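Local coordinates for ferripyochelin binding protein (Pyrococcus horikoshii, PDB 1V3W) that binds zinc and calcium and, as a gamma-class carbonic anhydrase, probably interconverts carbon dioxide and bicarbonate, at residues Arg44-Gln49 / Ser63-His68; Tyr70-Gly75 / Ala84-Ala89; Asn7-Arg12 / Ile26-Leu31; Val30-Thr35 / Gln49-Lys54; Ser101-Gly106 / Ala119-Asn124. All blocks are in the same frame, centred on the assembly; numbering follows the deposited sequence.

Interaction 1: Arg44-Gln49 / Ser63-His68; sequences RGDIEQ and SIHTSH. With ZN (zinc ion), chain B.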
# COMPACT_ATOMS: atom_id res chain seq x y z
N ARG A 44 -2.91 12.62 5.39
CA ARG A 44 -3.88 13.58 4.89
C ARG A 44 -4.75 14.17 6.00
O ARG A 44 -5.72 13.57 6.44
CB ARG A 44 -4.75 12.90 3.82
CG ARG A 44 -5.74 13.82 3.12
CD ARG A 44 -5.96 13.42 1.65
NE ARG A 44 -6.45 12.05 1.49
CZ ARG A 44 -7.73 11.70 1.52
NH1 ARG A 44 -8.68 12.61 1.70
NH2 ARG A 44 -8.08 10.43 1.35
N GLY A 45 -4.37 15.37 6.45
CA GLY A 45 -5.11 16.04 7.51
C GLY A 45 -6.13 17.01 6.95
O GLY A 45 -6.08 18.21 7.26
N ASP A 46 -7.06 16.51 6.15
CA ASP A 46 -8.08 17.37 5.54
C ASP A 46 -9.45 17.33 6.21
O ASP A 46 -10.36 18.05 5.79
CB ASP A 46 -8.21 17.06 4.04
CG ASP A 46 -8.51 15.60 3.75
OD1 ASP A 46 -8.70 14.81 4.70
OD2 ASP A 46 -8.57 15.25 2.55
N ILE A 47 -9.60 16.50 7.24
CA ILE A 47 -10.85 16.43 7.99
C ILE A 47 -10.45 16.72 9.44
O ILE A 47 -10.46 17.88 9.86
CB ILE A 47 -11.53 15.04 7.87
CG1 ILE A 47 -11.84 14.75 6.39
CG2 ILE A 47 -12.82 15.02 8.67
CD1 ILE A 47 -12.51 13.41 6.15
N GLU A 48 -10.07 15.69 10.19
CA GLU A 48 -9.63 15.89 11.57
C GLU A 48 -8.10 15.92 11.59
O GLU A 48 -7.45 15.57 10.60
CB GLU A 48 -10.12 14.76 12.48
CG GLU A 48 -11.63 14.62 12.61
CD GLU A 48 -12.30 15.85 13.21
OE1 GLU A 48 -11.61 16.63 13.90
OE2 GLU A 48 -13.52 16.02 12.99
N GLN A 49 -7.53 16.32 12.71
CA GLN A 49 -6.09 16.40 12.85
C GLN A 49 -5.42 15.03 12.94
O GLN A 49 -6.01 14.05 13.41
CB GLN A 49 -5.72 17.20 14.10
CG GLN A 49 -4.21 17.36 14.32
CD GLN A 49 -3.88 18.15 15.58
OE1 GLN A 49 -3.81 17.59 16.68
NE2 GLN A 49 -3.68 19.45 15.43
N SER A 63 -0.67 4.95 4.87
CA SER A 63 -1.65 6.02 4.71
C SER A 63 -2.26 6.28 6.07
O SER A 63 -2.55 5.35 6.83
CB SER A 63 -2.78 5.62 3.75
OG SER A 63 -2.31 5.44 2.43
N ILE A 64 -2.43 7.56 6.41
CA ILE A 64 -3.07 7.93 7.67
C ILE A 64 -4.14 8.94 7.31
O ILE A 64 -3.88 9.91 6.60
CB ILE A 64 -2.09 8.55 8.68
CG1 ILE A 64 -0.95 7.58 8.98
CG2 ILE A 64 -2.84 8.89 9.98
CD1 ILE A 64 0.05 8.08 10.00
N HIS A 65 -5.35 8.69 7.78
CA HIS A 65 -6.46 9.58 7.51
C HIS A 65 -7.38 9.60 8.73
O HIS A 65 -7.08 8.97 9.75
CB HIS A 65 -7.24 9.12 6.28
CG HIS A 65 -8.14 10.17 5.70
ND1 HIS A 65 -9.39 9.88 5.21
CD2 HIS A 65 -7.96 11.50 5.54
CE1 HIS A 65 -9.95 11.00 4.77
NE2 HIS A 65 -9.10 11.99 4.96
N THR A 66 -8.49 10.31 8.62
CA THR A 66 -9.45 10.43 9.71
C THR A 66 -10.87 10.48 9.17
O THR A 66 -11.09 10.53 7.96
CB THR A 66 -9.23 11.72 10.51
OG1 THR A 66 -9.56 12.85 9.69
CG2 THR A 66 -7.77 11.84 10.96
N SER A 67 -11.83 10.47 10.09
CA SER A 67 -13.24 10.56 9.75
C SER A 67 -13.77 11.70 10.61
O SER A 67 -13.15 12.05 11.62
CB SER A 67 -13.96 9.26 10.10
OG SER A 67 -13.70 8.86 11.43
N HIS A 68 -14.89 12.29 10.22
CA HIS A 68 -15.45 13.38 11.00
C HIS A 68 -15.68 12.93 12.44
O HIS A 68 -16.36 11.93 12.69
CB HIS A 68 -16.77 13.87 10.39
CG HIS A 68 -16.60 14.73 9.17
ND1 HIS A 68 -16.47 14.20 7.91
CD2 HIS A 68 -16.51 16.07 9.04
CE1 HIS A 68 -16.31 15.19 7.04
NE2 HIS A 68 -16.34 16.33 7.70
ZN ZN B . -10.38 7.90 4.88
O HOH W 1 -7.81 14.30 8.23
O HOH W 2 -11.61 8.06 3.54
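At the zinc site of this gamma-class carbonic anhydrase, His65 binds the metal through ND1 at 2.2 Å while Arg44 and Asp46, on the preceding coil, hold its ring, Asp46 in the ring plane and Arg44 over a face. His65 NE2 donates to Asp46 OD1 at 2.9 Å; the acceptor uses its syn lone pair, and the bond fixes the ring's rotation about its bond to CB. The Arg44 guanidinium is displaced toward the rim, with the two planes 32° apart. Arg44 NH1 reaches Asp46 OD2 at 2.8 Å in a salt bridge, so the carboxylate joins imidazole and guanidinium; OD2 is also bonded by His166 of the second subunit. An alanine in place of Arg44 removes the guanidinium from over the ring and would probably leave Asp46 of this chain and Asp60 of the second subunit, which bridges Arg44 NH2, without that partner. Thr66 OG1 accepts Glu48 N at 2.9 Å and donates to a water that also bonds Arg44 O, Ile47 N and Glu48 O. Ile47 CG2 stands over the centre of the His68 ring, 3.7 Å from its centroid, a CH-pi contact. His82 of the second subunit also binds the zinc, and Tyr159 of that subunit packs on His65. The backbone bond from Arg44 N to Ile64 O ties strand 42-45 to strand 63-65, which on its other edge pairs with strand 85-87.

Interaction 2: Tyr70-Gly75 / Ala84-Ala89; sequences YPTEIG and AMVHGA. With ZN (zinc ion), chain B.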
# COMPACT_ATOMS: atom_id res chain seq x y z
N TYR A 70 -13.39 11.82 14.37
CA TYR A 70 -12.41 10.80 14.72
C TYR A 70 -11.00 11.16 14.27
O TYR A 70 -10.54 10.71 13.22
CB TYR A 70 -12.81 9.46 14.13
CG TYR A 70 -14.05 8.88 14.76
CD1 TYR A 70 -14.00 8.29 16.02
CD2 TYR A 70 -15.28 8.93 14.11
CE1 TYR A 70 -15.14 7.78 16.63
CE2 TYR A 70 -16.43 8.43 14.70
CZ TYR A 70 -16.35 7.85 15.96
OH TYR A 70 -17.49 7.35 16.56
N PRO A 71 -10.30 11.99 15.05
CA PRO A 71 -8.94 12.35 14.66
C PRO A 71 -8.01 11.16 14.88
O PRO A 71 -8.38 10.18 15.53
CB PRO A 71 -8.62 13.52 15.59
CG PRO A 71 -9.38 13.16 16.83
CD PRO A 71 -10.70 12.69 16.29
N THR A 72 -6.81 11.23 14.31
CA THR A 72 -5.85 10.16 14.50
C THR A 72 -4.78 10.72 15.41
O THR A 72 -4.14 11.72 15.09
CB THR A 72 -5.22 9.69 13.18
OG1 THR A 72 -6.20 8.97 12.42
CG2 THR A 72 -4.03 8.79 13.46
N GLU A 73 -4.62 10.08 16.56
CA GLU A 73 -3.61 10.51 17.49
C GLU A 73 -2.65 9.38 17.77
O GLU A 73 -3.03 8.33 18.28
CB GLU A 73 -4.22 10.98 18.77
CG GLU A 73 -3.17 11.20 19.82
CD GLU A 73 -3.15 12.61 20.31
OE1 GLU A 73 -3.85 13.47 19.73
OE2 GLU A 73 -2.42 12.84 21.29
N ILE A 74 -1.38 9.63 17.45
CA ILE A 74 -0.33 8.64 17.62
C ILE A 74 0.59 9.08 18.76
O ILE A 74 1.00 10.24 18.81
CB ILE A 74 0.50 8.49 16.34
CG1 ILE A 74 -0.42 8.14 15.16
CG2 ILE A 74 1.56 7.42 16.53
CD1 ILE A 74 -1.18 6.84 15.33
N GLY A 75 0.90 8.15 19.65
CA GLY A 75 1.77 8.46 20.77
C GLY A 75 3.25 8.48 20.43
O GLY A 75 3.63 8.69 19.27
N ALA A 84 0.99 -0.05 6.14
CA ALA A 84 -0.10 -0.12 7.10
C ALA A 84 -1.02 1.07 6.85
O ALA A 84 -0.68 1.99 6.09
CB ALA A 84 0.45 -0.08 8.51
N MET A 85 -2.18 1.06 7.49
CA MET A 85 -3.14 2.13 7.31
C MET A 85 -3.84 2.40 8.64
O MET A 85 -4.42 1.50 9.23
CB MET A 85 -4.15 1.71 6.24
CG MET A 85 -4.91 2.84 5.56
SD MET A 85 -6.15 3.62 6.60
CE MET A 85 -5.76 5.36 6.33
N VAL A 86 -3.74 3.64 9.11
CA VAL A 86 -4.38 4.04 10.36
C VAL A 86 -5.48 5.04 10.03
O VAL A 86 -5.21 6.09 9.44
CB VAL A 86 -3.36 4.68 11.33
CG1 VAL A 86 -4.05 5.08 12.63
CG2 VAL A 86 -2.22 3.71 11.61
N HIS A 87 -6.71 4.72 10.42
CA HIS A 87 -7.83 5.59 10.11
C HIS A 87 -8.66 6.01 11.32
O HIS A 87 -9.37 5.19 11.90
CB HIS A 87 -8.73 4.91 9.08
CG HIS A 87 -9.54 5.87 8.27
ND1 HIS A 87 -10.61 6.57 8.80
CD2 HIS A 87 -9.41 6.30 7.00
CE1 HIS A 87 -11.09 7.39 7.89
NE2 HIS A 87 -10.39 7.24 6.78
N GLY A 88 -8.55 7.29 11.69
CA GLY A 88 -9.31 7.83 12.81
C GLY A 88 -9.18 7.08 14.11
O GLY A 88 -10.16 6.91 14.84
N ALA A 89 -7.96 6.64 14.43
CA ALA A 89 -7.74 5.87 15.65
C ALA A 89 -6.77 6.53 16.62
O ALA A 89 -6.01 7.43 16.26
CB ALA A 89 -7.23 4.48 15.29
ZN ZN B . -10.38 7.90 4.88
O HOH W 3 -10.35 8.83 17.13
O HOH W 2 -11.61 8.06 3.54
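Ala89 O is gripped by two neighbours on segment 70-75: Glu73 N donates a hydrogen bond to it at 3.0 Å, and Thr72 CA offers a C-H contact at 3.3 Å. The N-H...O angle at Glu73 is 149°, the nitrogen tilted 18° from the carbonyl plane. One residue earlier, Thr72 OG1 lies 3.0 Å from Gly88 N; this hydroxyl, placed anti to its own carbonyl carbon (chi1 -72°), is hydrogen-bonded to His65 O. The same torsion leaves CG2 anti to the backbone N, where the methyl meets Val86 CG1 at 3.8 Å. Ile74 CD1 adds a looser apolar contact with that valine methyl. Where the chain bends after strand 85-87, Tyr70 O closes on Gly88 CA at 3.2 Å. Gly88 has a positive phi, and a CB here would run into Tyr70 O, so both backbone shape and neighbour demand the absence of a side chain. A water bridges the two segments by donating to Pro71 O and to Gly88 O. The His87 side chain leaves the backbone away from segment 70-75. Its NE2 binds the zinc ion at 2.0 Å; its ND1 is held by Asp105, a second-shell residue that sets the ring's rotation. Strands 72-74 and 85-87 lie on different faces of the left-handed parallel beta-helix, with Gly88 at the corner leading from 85-87 to 90-91, directly behind a zinc ligand in a site that His82 of the second subunit completes.

Interaction 3: Asn7-Arg12 / Ile26-Leu31; sequences NGKKPR and IGDVVL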
# COMPACT_ATOMS: atom_id res chain seq x y z
N ASN A 7 -6.73 25.05 2.93
CA ASN A 7 -7.54 26.12 3.42
C ASN A 7 -6.82 26.69 4.65
O ASN A 7 -5.69 27.07 4.42
CB ASN A 7 -8.96 25.61 3.38
CG ASN A 7 -9.32 25.37 1.92
OD1 ASN A 7 -10.41 25.07 1.49
ND2 ASN A 7 -8.26 25.57 1.11
N GLY A 8 -7.29 26.79 5.90
CA GLY A 8 -6.39 27.44 6.86
C GLY A 8 -5.28 26.67 7.55
O GLY A 8 -4.53 27.24 8.36
N LYS A 9 -5.11 25.38 7.25
CA LYS A 9 -4.10 24.60 7.95
C LYS A 9 -2.80 24.23 7.27
O LYS A 9 -2.76 23.62 6.20
CB LYS A 9 -4.69 23.32 8.49
CG LYS A 9 -6.18 23.31 8.61
CD LYS A 9 -6.57 23.16 10.05
CE LYS A 9 -7.81 22.31 10.18
NZ LYS A 9 -8.25 22.20 11.60
N LYS A 10 -1.74 24.54 8.00
CA LYS A 10 -0.39 24.26 7.59
C LYS A 10 0.14 23.23 8.57
O LYS A 10 -0.13 23.30 9.77
CB LYS A 10 0.44 25.54 7.69
CG LYS A 10 1.80 25.44 7.05
CD LYS A 10 2.55 26.74 7.24
CE LYS A 10 3.82 26.79 6.40
NZ LYS A 10 4.94 25.99 6.96
N PRO A 11 0.86 22.22 8.07
CA PRO A 11 1.40 21.20 8.98
C PRO A 11 2.37 21.83 10.00
O PRO A 11 3.08 22.78 9.67
CB PRO A 11 2.12 20.25 8.03
CG PRO A 11 1.24 20.30 6.80
CD PRO A 11 0.96 21.79 6.67
N ARG A 12 2.37 21.32 11.23
CA ARG A 12 3.31 21.82 12.24
C ARG A 12 4.34 20.72 12.36
O ARG A 12 4.09 19.66 12.94
CB ARG A 12 2.65 22.04 13.61
CG ARG A 12 3.61 22.74 14.58
CD ARG A 12 3.09 22.79 16.00
NE ARG A 12 3.93 23.60 16.89
CZ ARG A 12 3.96 23.45 18.21
NH1 ARG A 12 3.20 22.53 18.78
NH2 ARG A 12 4.74 24.22 18.96
N ILE A 26 -0.43 16.72 4.24
CA ILE A 26 -1.41 17.75 3.92
C ILE A 26 -2.23 18.25 5.10
O ILE A 26 -2.77 17.47 5.88
CB ILE A 26 -2.43 17.21 2.88
CG1 ILE A 26 -1.70 16.71 1.63
CG2 ILE A 26 -3.43 18.30 2.51
CD1 ILE A 26 -2.54 15.78 0.79
N GLY A 27 -2.33 19.57 5.20
CA GLY A 27 -3.16 20.19 6.23
C GLY A 27 -2.84 20.10 7.71
O GLY A 27 -1.72 20.37 8.14
N ASP A 28 -3.86 19.71 8.47
CA ASP A 28 -3.78 19.61 9.92
C ASP A 28 -3.02 18.38 10.38
O ASP A 28 -3.62 17.39 10.80
CB ASP A 28 -5.20 19.62 10.50
CG ASP A 28 -5.22 19.90 11.99
OD1 ASP A 28 -6.33 19.94 12.56
OD2 ASP A 28 -4.14 20.09 12.59
N VAL A 29 -1.70 18.47 10.31
CA VAL A 29 -0.83 17.38 10.71
C VAL A 29 0.25 17.93 11.63
O VAL A 29 0.83 18.98 11.35
CB VAL A 29 -0.14 16.73 9.49
CG1 VAL A 29 0.81 15.63 9.95
CG2 VAL A 29 -1.19 16.16 8.55
N VAL A 30 0.48 17.24 12.74
CA VAL A 30 1.51 17.65 13.69
C VAL A 30 2.54 16.53 13.78
O VAL A 30 2.18 15.38 14.06
CB VAL A 30 0.92 17.90 15.09
CG1 VAL A 30 2.03 18.30 16.05
CG2 VAL A 30 -0.15 18.98 15.03
N LEU A 31 3.80 16.85 13.54
CA LEU A 31 4.88 15.86 13.63
C LEU A 31 5.85 16.38 14.69
O LEU A 31 6.53 17.38 14.47
CB LEU A 31 5.58 15.73 12.27
CG LEU A 31 4.72 15.30 11.07
CD1 LEU A 31 5.56 15.24 9.80
CD2 LEU A 31 4.10 13.94 11.35
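Lys9 and Asp28 supply the charged part of this contact: Lys9 NZ donates to Asp28 OD1 at 3.1 Å in a salt bridge, from above the carboxylate, 54° out of its plane. The lysine chain bends at chi2 and chi3, and its CD and CE lie against Asp28 CB, each at 3.8 Å. The other oxygen, OD2, takes a hydrogen bond from Gln49. Replacing Asp28 by an alanine would probably leave both the Lys9 ammonium and the Gln49 amide without this partner.

Backbone bonds form the second group, between the parallel neighbours 12-13 and 29-31 of one sheet: Arg12 N donates to Val29 O at 2.8 Å, and Leu31 N to Arg12 O at 2.9 Å. A C-H contact joins Gly27 CA to Lys9 O. Asp28 centres an inverse gamma turn at this corner of the beta-helix.

Pro11 CB faces Val29 CB, the apolar pair, and Pro11 CG packs close on the corner, 3.2 Å from Gly27 O. Pro11 N has no hydrogen to give, and the ladder of bonds starts only at Arg12. Regular pairing thus belongs to the backbone beyond the proline, whereas a salt bridge near the surface joins the segments before it.

Interaction 4: Val30-Thr35 / Gln49-Lys54; sequences VLEEKT and QIYVGK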
# COMPACT_ATOMS: atom_id res chain seq x y z
N VAL A 30 0.48 17.24 12.74
CA VAL A 30 1.51 17.65 13.69
C VAL A 30 2.54 16.53 13.78
O VAL A 30 2.18 15.38 14.06
CB VAL A 30 0.92 17.90 15.09
CG1 VAL A 30 2.03 18.30 16.05
CG2 VAL A 30 -0.15 18.98 15.03
N LEU A 31 3.80 16.85 13.54
CA LEU A 31 4.88 15.86 13.63
C LEU A 31 5.85 16.38 14.69
O LEU A 31 6.53 17.38 14.47
CB LEU A 31 5.58 15.73 12.27
CG LEU A 31 4.72 15.30 11.07
CD1 LEU A 31 5.56 15.24 9.80
CD2 LEU A 31 4.10 13.94 11.35
N GLU A 32 5.96 15.68 15.82
CA GLU A 32 6.86 16.12 16.87
C GLU A 32 8.32 15.81 16.61
O GLU A 32 8.72 15.31 15.54
CB GLU A 32 6.49 15.51 18.23
CG GLU A 32 5.78 16.47 19.21
CD GLU A 32 6.73 17.36 20.03
OE1 GLU A 32 7.88 17.59 19.62
OE2 GLU A 32 6.29 17.86 21.10
N GLU A 33 9.11 16.15 17.61
CA GLU A 33 10.54 15.89 17.57
C GLU A 33 10.95 14.45 17.30
O GLU A 33 10.37 13.51 17.83
CB GLU A 33 11.13 16.38 18.90
CG GLU A 33 12.58 16.04 19.18
CD GLU A 33 13.07 16.72 20.44
OE1 GLU A 33 12.22 17.07 21.30
OE2 GLU A 33 14.30 16.89 20.59
N LYS A 34 11.96 14.30 16.43
CA LYS A 34 12.52 13.01 16.06
C LYS A 34 11.57 12.02 15.40
O LYS A 34 11.77 10.81 15.46
CB LYS A 34 13.20 12.38 17.28
CG LYS A 34 14.42 13.17 17.75
CD LYS A 34 15.02 12.60 19.02
CE LYS A 34 16.27 13.37 19.43
NZ LYS A 34 15.98 14.81 19.67
N THR A 35 10.51 12.55 14.78
CA THR A 35 9.58 11.69 14.07
C THR A 35 10.13 11.56 12.67
O THR A 35 11.03 12.30 12.27
CB THR A 35 8.16 12.30 13.98
OG1 THR A 35 8.24 13.61 13.41
CG2 THR A 35 7.52 12.36 15.35
N GLN A 49 -7.53 16.32 12.71
CA GLN A 49 -6.09 16.40 12.85
C GLN A 49 -5.42 15.03 12.94
O GLN A 49 -6.01 14.05 13.41
CB GLN A 49 -5.72 17.20 14.10
CG GLN A 49 -4.21 17.36 14.32
CD GLN A 49 -3.88 18.15 15.58
OE1 GLN A 49 -3.81 17.59 16.68
NE2 GLN A 49 -3.68 19.45 15.43
N ILE A 50 -4.18 14.97 12.45
CA ILE A 50 -3.37 13.76 12.55
C ILE A 50 -2.18 14.22 13.38
O ILE A 50 -1.42 15.10 12.96
CB ILE A 50 -2.86 13.27 11.18
CG1 ILE A 50 -4.04 12.81 10.33
CG2 ILE A 50 -1.86 12.13 11.38
CD1 ILE A 50 -3.69 12.57 8.88
N TYR A 51 -2.04 13.65 14.57
CA TYR A 51 -0.96 14.00 15.48
C TYR A 51 0.00 12.83 15.63
O TYR A 51 -0.43 11.71 15.90
CB TYR A 51 -1.53 14.37 16.85
CG TYR A 51 -0.47 14.74 17.86
CD1 TYR A 51 -0.09 16.07 18.03
CD2 TYR A 51 0.16 13.77 18.63
CE1 TYR A 51 0.91 16.42 18.95
CE2 TYR A 51 1.15 14.10 19.54
CZ TYR A 51 1.52 15.42 19.69
OH TYR A 51 2.51 15.73 20.59
N VAL A 52 1.29 13.08 15.45
CA VAL A 52 2.31 12.05 15.59
C VAL A 52 3.29 12.46 16.68
O VAL A 52 4.04 13.43 16.52
CB VAL A 52 3.06 11.82 14.26
CG1 VAL A 52 4.06 10.68 14.41
CG2 VAL A 52 2.07 11.52 13.15
N GLY A 53 3.28 11.72 17.78
CA GLY A 53 4.14 12.01 18.92
C GLY A 53 5.62 11.78 18.73
O GLY A 53 6.05 11.18 17.75
N LYS A 54 6.41 12.23 19.70
CA LYS A 54 7.86 12.11 19.65
C LYS A 54 8.40 10.70 19.40
O LYS A 54 7.85 9.71 19.88
CB LYS A 54 8.49 12.64 20.94
CG LYS A 54 8.27 14.13 21.18
CD LYS A 54 9.26 14.70 22.20
CE LYS A 54 9.10 14.09 23.58
NZ LYS A 54 7.80 14.45 24.21
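Lys54 leans along the turn at Glu32 and Glu33, with CB, CG and CD each meeting it. Its CB lies 3.7 Å from Glu33 O. CG, anti to the carbonyl carbon (chi1 -64°), rests 3.7 Å from Glu32 CB; the two side chains run side by side and point the same way. CD follows at 3.9 Å from Glu33 OE1, and bends at chi3 and chi4 lead to NZ, which forms a salt bridge with Glu76 of the next coil. The carboxylates of Glu32 and Glu33 do not touch the ammonium but would probably add to the field around it.

On the sheet, Val30 packs against Tyr51, CB to CD1 at 3.6 Å and CG1 to CE1 at the same distance, with Val30 CG2 reaching Gln49 NE2, an amide that bonds Asp28. On the opposite face, Leu31 CD2 meets Val52 CG2. Backbone bonds alternate: Val30 N to Ile50 O, Val52 N to Val30 O, and Glu32 N to Val52 O. Thr35 OG1 donates to Glu32 O at 2.8 Å, bracing the type II turn. In-register pairing of parallel strands 29-31 and 49-52 on successive coils is the signature of the hexapeptide-repeat left-handed beta-helix.

Interaction 5: Ser101-Gly106 / Ala119-Asn124; sequences SVILDG and AVVPPN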
# COMPACT_ATOMS: atom_id res chain seq x y z
N SER A 101 -0.98 -3.72 8.14
CA SER A 101 -2.11 -3.92 9.04
C SER A 101 -3.06 -2.75 8.85
O SER A 101 -2.76 -1.81 8.11
CB SER A 101 -1.65 -4.01 10.50
OG SER A 101 -1.08 -2.79 10.95
N VAL A 102 -4.21 -2.80 9.52
CA VAL A 102 -5.21 -1.74 9.43
C VAL A 102 -5.79 -1.45 10.81
O VAL A 102 -6.14 -2.37 11.54
CB VAL A 102 -6.38 -2.15 8.50
CG1 VAL A 102 -7.38 -1.01 8.38
CG2 VAL A 102 -5.84 -2.55 7.13
N ILE A 103 -5.87 -0.17 11.15
CA ILE A 103 -6.43 0.25 12.43
C ILE A 103 -7.60 1.14 12.06
O ILE A 103 -7.40 2.19 11.45
CB ILE A 103 -5.42 1.05 13.27
CG1 ILE A 103 -4.09 0.29 13.35
CG2 ILE A 103 -5.98 1.30 14.66
CD1 ILE A 103 -4.19 -1.10 13.95
N LEU A 104 -8.81 0.74 12.43
CA LEU A 104 -9.99 1.50 12.06
C LEU A 104 -10.49 2.54 13.07
O LEU A 104 -10.02 2.61 14.21
CB LEU A 104 -11.11 0.53 11.66
CG LEU A 104 -10.69 -0.33 10.45
CD1 LEU A 104 -11.74 -1.40 10.17
CD2 LEU A 104 -10.49 0.57 9.24
N ASP A 105 -11.45 3.33 12.61
CA ASP A 105 -12.03 4.43 13.37
C ASP A 105 -12.55 4.12 14.76
O ASP A 105 -13.30 3.16 14.97
CB ASP A 105 -13.14 5.08 12.54
CG ASP A 105 -12.67 5.44 11.15
OD1 ASP A 105 -12.21 6.59 10.95
OD2 ASP A 105 -12.74 4.57 10.25
N GLY A 106 -12.16 4.96 15.72
CA GLY A 106 -12.60 4.79 17.09
C GLY A 106 -11.80 3.79 17.89
O GLY A 106 -11.99 3.67 19.10
N ALA A 119 -3.01 -7.72 10.28
CA ALA A 119 -4.15 -7.74 11.18
C ALA A 119 -5.03 -6.51 10.96
O ALA A 119 -4.56 -5.49 10.45
CB ALA A 119 -3.68 -7.79 12.63
N VAL A 120 -6.30 -6.62 11.33
CA VAL A 120 -7.23 -5.51 11.19
C VAL A 120 -7.92 -5.26 12.52
O VAL A 120 -8.65 -6.11 13.03
CB VAL A 120 -8.33 -5.81 10.13
CG1 VAL A 120 -9.35 -4.67 10.10
CG2 VAL A 120 -7.70 -5.99 8.76
N VAL A 121 -7.66 -4.10 13.11
CA VAL A 121 -8.29 -3.74 14.37
C VAL A 121 -9.61 -3.05 14.00
O VAL A 121 -9.61 -1.96 13.43
CB VAL A 121 -7.40 -2.79 15.20
CG1 VAL A 121 -8.13 -2.37 16.47
CG2 VAL A 121 -6.09 -3.48 15.55
N PRO A 122 -10.74 -3.70 14.31
CA PRO A 122 -12.09 -3.19 14.03
C PRO A 122 -12.41 -1.83 14.64
O PRO A 122 -11.77 -1.39 15.60
CB PRO A 122 -13.00 -4.28 14.59
CG PRO A 122 -12.15 -5.51 14.52
CD PRO A 122 -10.81 -5.01 14.98
N PRO A 123 -13.41 -1.14 14.08
CA PRO A 123 -13.81 0.18 14.59
C PRO A 123 -14.17 0.08 16.07
O PRO A 123 -14.79 -0.90 16.51
CB PRO A 123 -15.02 0.53 13.73
CG PRO A 123 -14.71 -0.15 12.43
CD PRO A 123 -14.20 -1.50 12.89
N ASN A 124 -13.78 1.10 16.84
CA ASN A 124 -14.07 1.18 18.27
C ASN A 124 -13.48 0.08 19.14
O ASN A 124 -13.79 -0.01 20.33
CB ASN A 124 -15.58 1.25 18.48
CG ASN A 124 -16.19 2.50 17.88
OD1 ASN A 124 -15.77 3.62 18.19
ND2 ASN A 124 -17.17 2.32 17.00
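Ile103 CD1 presses into the flank of Val121, 3.4 Å from CG2, closer than carbons usually come. The two side chains lie side by side and point the same way; with CG1 of Ile103 anti to its carbonyl carbon (chi1 -50°) and a second bend at chi2 (-58°), the terminal methyl turns onto its neighbour. On the other face Val102 and Val120 pack more loosely, CB to CG2 at 4.1 Å.

Leu104 is the main bump. Its CD1 settles between Val120 CG1, at 4.1 Å, and Pro123 CD, at 3.7 Å, while CB lies over Val121 O; Ile99 of the second subunit packs on the same leucine. These are successive coils of the left-handed beta-helix, laid residue upon residue: the overall directions of the segments differ by only 3°. Backbone bonds tie them, Val102 N to Ala119 O, Val121 N to Val102 O and Leu104 N to Val121 O.

At the corner, Asp105 O accepts Asn124 N at 2.8 Å, and Pro123 CB lies against that oxygen too. Asn124 OD1 fits beside the bare CA of Gly106, 3.6 Å away, where any CB would collide with it. The Asp105 carboxylate turns elsewhere, its OD1 bonded to His87 and Ser67.

Interactions 1 and 2 carry the two ligands this chain gives to this zinc, His65 ND1 and His87 NE2, 3.2 Å apart at the metal; His82 of the second subunit adds a third. Their backbones are joined as well, since His65 O bonds Thr72 OG1 (2.8 Å) and probably Gly88 N (3.0 Å). Interaction 5 supports the site from the next coil: Asp105 OD1 bonds His87 ND1 at 2.7 Å and Ser67 OG at 2.8 Å. Interactions 3 and 4 share Val30 and Leu31 and continue one sheet, with Asp28 OD2 bonding Gln49 NE2 at 2.9 Å. Interaction 3 meets interaction 1 through Gly45, whereas the centres of interactions 3 and 5 lie about 24 Å apart.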